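Local coordinates for ATP-dependent RNA helicase HrpB (Escherichia coli, PDB 6EUD), which hydrolyses ATP to ADP and phosphate as a DExH-box helicase that binds single-stranded RNA, at residues 474-477 against 478-481; 233-236 against 237-241. All coordinates share one frame; numbering follows the deposited sequence. Where two conformers were deposited one is given.

Contact 1: residues 474-477 against 478-481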
# COMPACT_ATOMS: atom_id res chain seq x y z
N GLN A 474 15.25 15.53 22.58
CA GLN A 474 15.74 15.50 21.18
C GLN A 474 14.71 16.10 20.19
O GLN A 474 15.06 16.89 19.30
CB GLN A 474 16.10 14.07 20.78
CG GLN A 474 16.71 13.96 19.38
CD GLN A 474 16.89 12.52 18.91
OE1 GLN A 474 16.21 11.61 19.37
NE2 GLN A 474 17.83 12.32 17.98
N LEU A 475 13.45 15.74 20.36
CA LEU A 475 12.40 16.26 19.50
C LEU A 475 12.21 17.77 19.70
O LEU A 475 12.04 18.52 18.75
CB LEU A 475 11.11 15.50 19.75
CG LEU A 475 11.04 14.09 19.17
CD1 LEU A 475 9.72 13.44 19.52
CD2 LEU A 475 11.24 14.09 17.64
N LEU A 476 12.27 18.23 20.95
CA LEU A 476 12.13 19.66 21.22
C LEU A 476 13.29 20.44 20.64
O LEU A 476 13.11 21.60 20.21
CB LEU A 476 12.02 19.90 22.73
CG LEU A 476 10.66 19.45 23.29
CD1 LEU A 476 10.63 19.48 24.83
CD2 LEU A 476 9.51 20.28 22.69
N LYS A 477 14.46 19.82 20.59
CA LYS A 477 15.62 20.49 20.00
C LYS A 477 15.36 20.71 18.51
O LYS A 477 15.47 21.82 18.00
CB LYS A 477 16.89 19.68 20.23
CG LYS A 477 18.16 20.42 19.93
CD LYS A 477 19.34 19.75 20.61
CE LYS A 477 20.63 20.53 20.40
NZ LYS A 477 20.98 20.57 18.96
N ARG A 478 14.96 19.64 17.83
CA ARG A 478 14.63 19.74 16.42
C ARG A 478 13.50 20.75 16.20
O ARG A 478 13.52 21.51 15.24
CB ARG A 478 14.24 18.36 15.86
CG ARG A 478 15.37 17.33 15.96
CD ARG A 478 15.01 16.03 15.26
NE ARG A 478 15.03 16.15 13.80
CZ ARG A 478 16.00 15.68 13.02
NH1 ARG A 478 17.04 15.05 13.56
NH2 ARG A 478 15.94 15.84 11.71
N LEU A 479 12.53 20.76 17.10
CA LEU A 479 11.42 21.69 17.00
C LEU A 479 11.83 23.14 17.35
O LEU A 479 11.08 24.09 17.08
CB LEU A 479 10.29 21.22 17.90
CG LEU A 479 8.95 21.91 17.75
CD1 LEU A 479 8.32 21.56 16.42
CD2 LEU A 479 8.06 21.53 18.92
N ASN A 480 13.02 23.29 17.94
CA ASN A 480 13.57 24.59 18.39
C ASN A 480 12.75 25.22 19.51
O ASN A 480 12.45 26.41 19.50
CB ASN A 480 13.68 25.59 17.24
CG ASN A 480 14.82 26.55 17.44
OD1 ASN A 480 15.87 26.16 17.94
ND2 ASN A 480 14.63 27.80 17.05
N VAL A 481 12.41 24.39 20.48
CA VAL A 481 11.59 24.79 21.59
C VAL A 481 12.22 24.22 22.84
O VAL A 481 12.76 23.12 22.82
CB VAL A 481 10.13 24.30 21.41
CG1 VAL A 481 9.33 24.50 22.69
CG2 VAL A 481 9.48 25.04 20.23

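Contact 2: residues 233-236 against 237-241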
# COMPACT_ATOMS: atom_id res chain seq x y z
N GLU A 233 8.18 -26.26 23.46
CA GLU A 233 7.52 -27.06 24.48
C GLU A 233 7.02 -28.40 23.90
O GLU A 233 7.19 -29.44 24.54
CB GLU A 233 6.35 -26.29 25.09
CG GLU A 233 5.52 -27.11 26.05
CD GLU A 233 4.65 -26.25 26.93
OE1 GLU A 233 4.74 -25.01 26.83
OE2 GLU A 233 3.87 -26.82 27.74
N GLN A 234 6.44 -28.37 22.70
CA GLN A 234 5.94 -29.60 22.09
C GLN A 234 7.08 -30.52 21.70
O GLN A 234 6.96 -31.74 21.76
CB GLN A 234 5.07 -29.30 20.87
CG GLN A 234 3.80 -28.56 21.23
CD GLN A 234 3.05 -29.25 22.37
OE1 GLN A 234 2.91 -30.48 22.38
NE2 GLN A 234 2.60 -28.48 23.34
N LEU A 235 8.19 -29.92 21.29
CA LEU A 235 9.37 -30.67 20.87
C LEU A 235 9.98 -31.41 22.06
O LEU A 235 10.39 -32.56 21.97
CB LEU A 235 10.37 -29.71 20.22
CG LEU A 235 11.21 -30.15 19.04
CD1 LEU A 235 10.40 -31.03 18.12
CD2 LEU A 235 11.69 -28.90 18.31
N ALA A 236 9.99 -30.73 23.20
CA ALA A 236 10.59 -31.21 24.44
C ALA A 236 10.16 -32.62 24.90
O ALA A 236 10.93 -33.34 25.55
CB ALA A 236 10.30 -30.20 25.54
N SER A 237 8.94 -33.02 24.56
CA SER A 237 8.40 -34.32 24.96
C SER A 237 8.57 -35.40 23.88
O SER A 237 8.23 -36.57 24.09
CB SER A 237 6.92 -34.18 25.29
OG SER A 237 6.21 -33.72 24.14
N ARG A 238 9.07 -34.99 22.72
CA ARG A 238 9.15 -35.89 21.58
C ARG A 238 10.59 -36.15 21.13
O ARG A 238 10.82 -36.86 20.14
CB ARG A 238 8.34 -35.31 20.40
CG ARG A 238 6.83 -35.21 20.63
CD ARG A 238 6.15 -34.45 19.49
NE ARG A 238 4.69 -34.45 19.58
CZ ARG A 238 4.00 -33.63 20.38
NH1 ARG A 238 4.64 -32.78 21.17
NH2 ARG A 238 2.67 -33.67 20.40
N ILE A 239 11.56 -35.60 21.85
CA ILE A 239 12.96 -35.75 21.46
C ILE A 239 13.75 -36.62 22.41
O ILE A 239 13.38 -36.78 23.57
CB ILE A 239 13.69 -34.38 21.38
CG1 ILE A 239 13.54 -33.63 22.70
CG2 ILE A 239 13.18 -33.57 20.20
CD1 ILE A 239 14.31 -32.34 22.75
N GLY A 240 14.86 -37.15 21.92
CA GLY A 240 15.77 -37.94 22.73
C GLY A 240 16.62 -37.11 23.66
O GLY A 240 16.62 -35.88 23.60
N SER A 241 17.36 -37.79 24.53
CA SER A 241 18.14 -37.15 25.59
C SER A 241 19.35 -36.42 25.02
O SER A 241 19.92 -35.54 25.67
CB SER A 241 18.59 -38.20 26.63
OG SER A 241 19.25 -39.30 26.02

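Contact 1: residues 474-477 against 478-481
L479 N donates to L475 O at 2.8 Å, and one residue earlier R478 N does the same to Q474 O at 3.1 Å; these are ordinary i+4 to i bonds of the last turn of helix 466-479. Beyond them the pattern changes, and the segment becomes a worked example of how a helix is brought to a stop. N480 takes up a left-handed backbone conformation, with phi at 64°, and this swings the chain back across the helix end. V481 N then reaches L476 O at 2.9 Å in a nearly straight bond, while N480 N approaches K477 O at 2.9 Å from above the carbonyl plane. The i+5 to i bond encloses the i+3 to i bond, whose donor N480 has the positive phi: a Schellman motif. Its usual apolar companion is present as well: L476 CD2 lies 4.2 Å from V481 CG1, so the residue following the reversal packs on the one that supplies the outer carbonyl. V481 holds CG1 anti to its own N (chi1 170°), which directs that methyl at the leucine. L476 CD2 also meets L479 CD2 at 4.2 Å, and one leucine branch thus serves two partners, one within the helix and one past its end. These apolar side chains continue into the surrounding helices. L475, L476 and V481 pack on helix 433-447, L475 and L479 on helix 421-429, and L479 also touches L417 of helix 409-417. On another side, Q474 binds R471 through OE1 and the R88 carbonyl through NE2, joining the helix to the loop after strand 83-87.

Contact 2: residues 233-236 against 237-241
R238 N returns to L235 O at 2.9 Å, an i+3 to i bond that closes a turn as the chain runs out of helix 225-236. The extended side chain of R238 runs back beside that of Q234, both pointing the same way. Its NH1 is shared between two oxygens of one residue: Q234 O at 2.6 Å, lying in the guanidinium plane, and Q234 OE1 at 3.1 Å. A bend at chi2 (-50°) turns the glutamine amide back to this nitrogen, leaving the two flat groups 63° apart. S237 OG adds a weak bond to Q234 O, so this late-helix carbonyl has two side-chain donors, and the arginine charge probably suits the negative end of the helix dipole. With an alanine in place of R238, Q234 O would probably keep just the weak S237 bond described, and the glutamine amide, losing NH1, would be freer to turn. On the apolar side L235 and I239 cross at about a right angle, CG of the former 4.1 Å from CG2 of the latter. Q234, L235 and R238 rest against helix 199-213, where D201 offers the guanidinium a long, weak ion pair, while L235 and I239 meet L245 of strand 243-248.

In the fold
Followed from the N terminus, the chain first builds the ATP-binding domain and then enters the second RecA-like domain, where contact 2 turns it from helix 225-236 towards strand 243-248. Contact 1 comes more than 200 residues later, ending helix 466-479 among the helices that follow the two RecA-like domains. The two are in series: each is closed within a few residues, and they neither nest nor cross. The centres of contact 1 and contact 2 lie about 54 Å apart, and the two do not touch. Contact 2 joins elements of one domain, whereas contact 1 sits among helices 409-417, 421-429 and 433-447 and, through R88, also ties that helical region to the first domain.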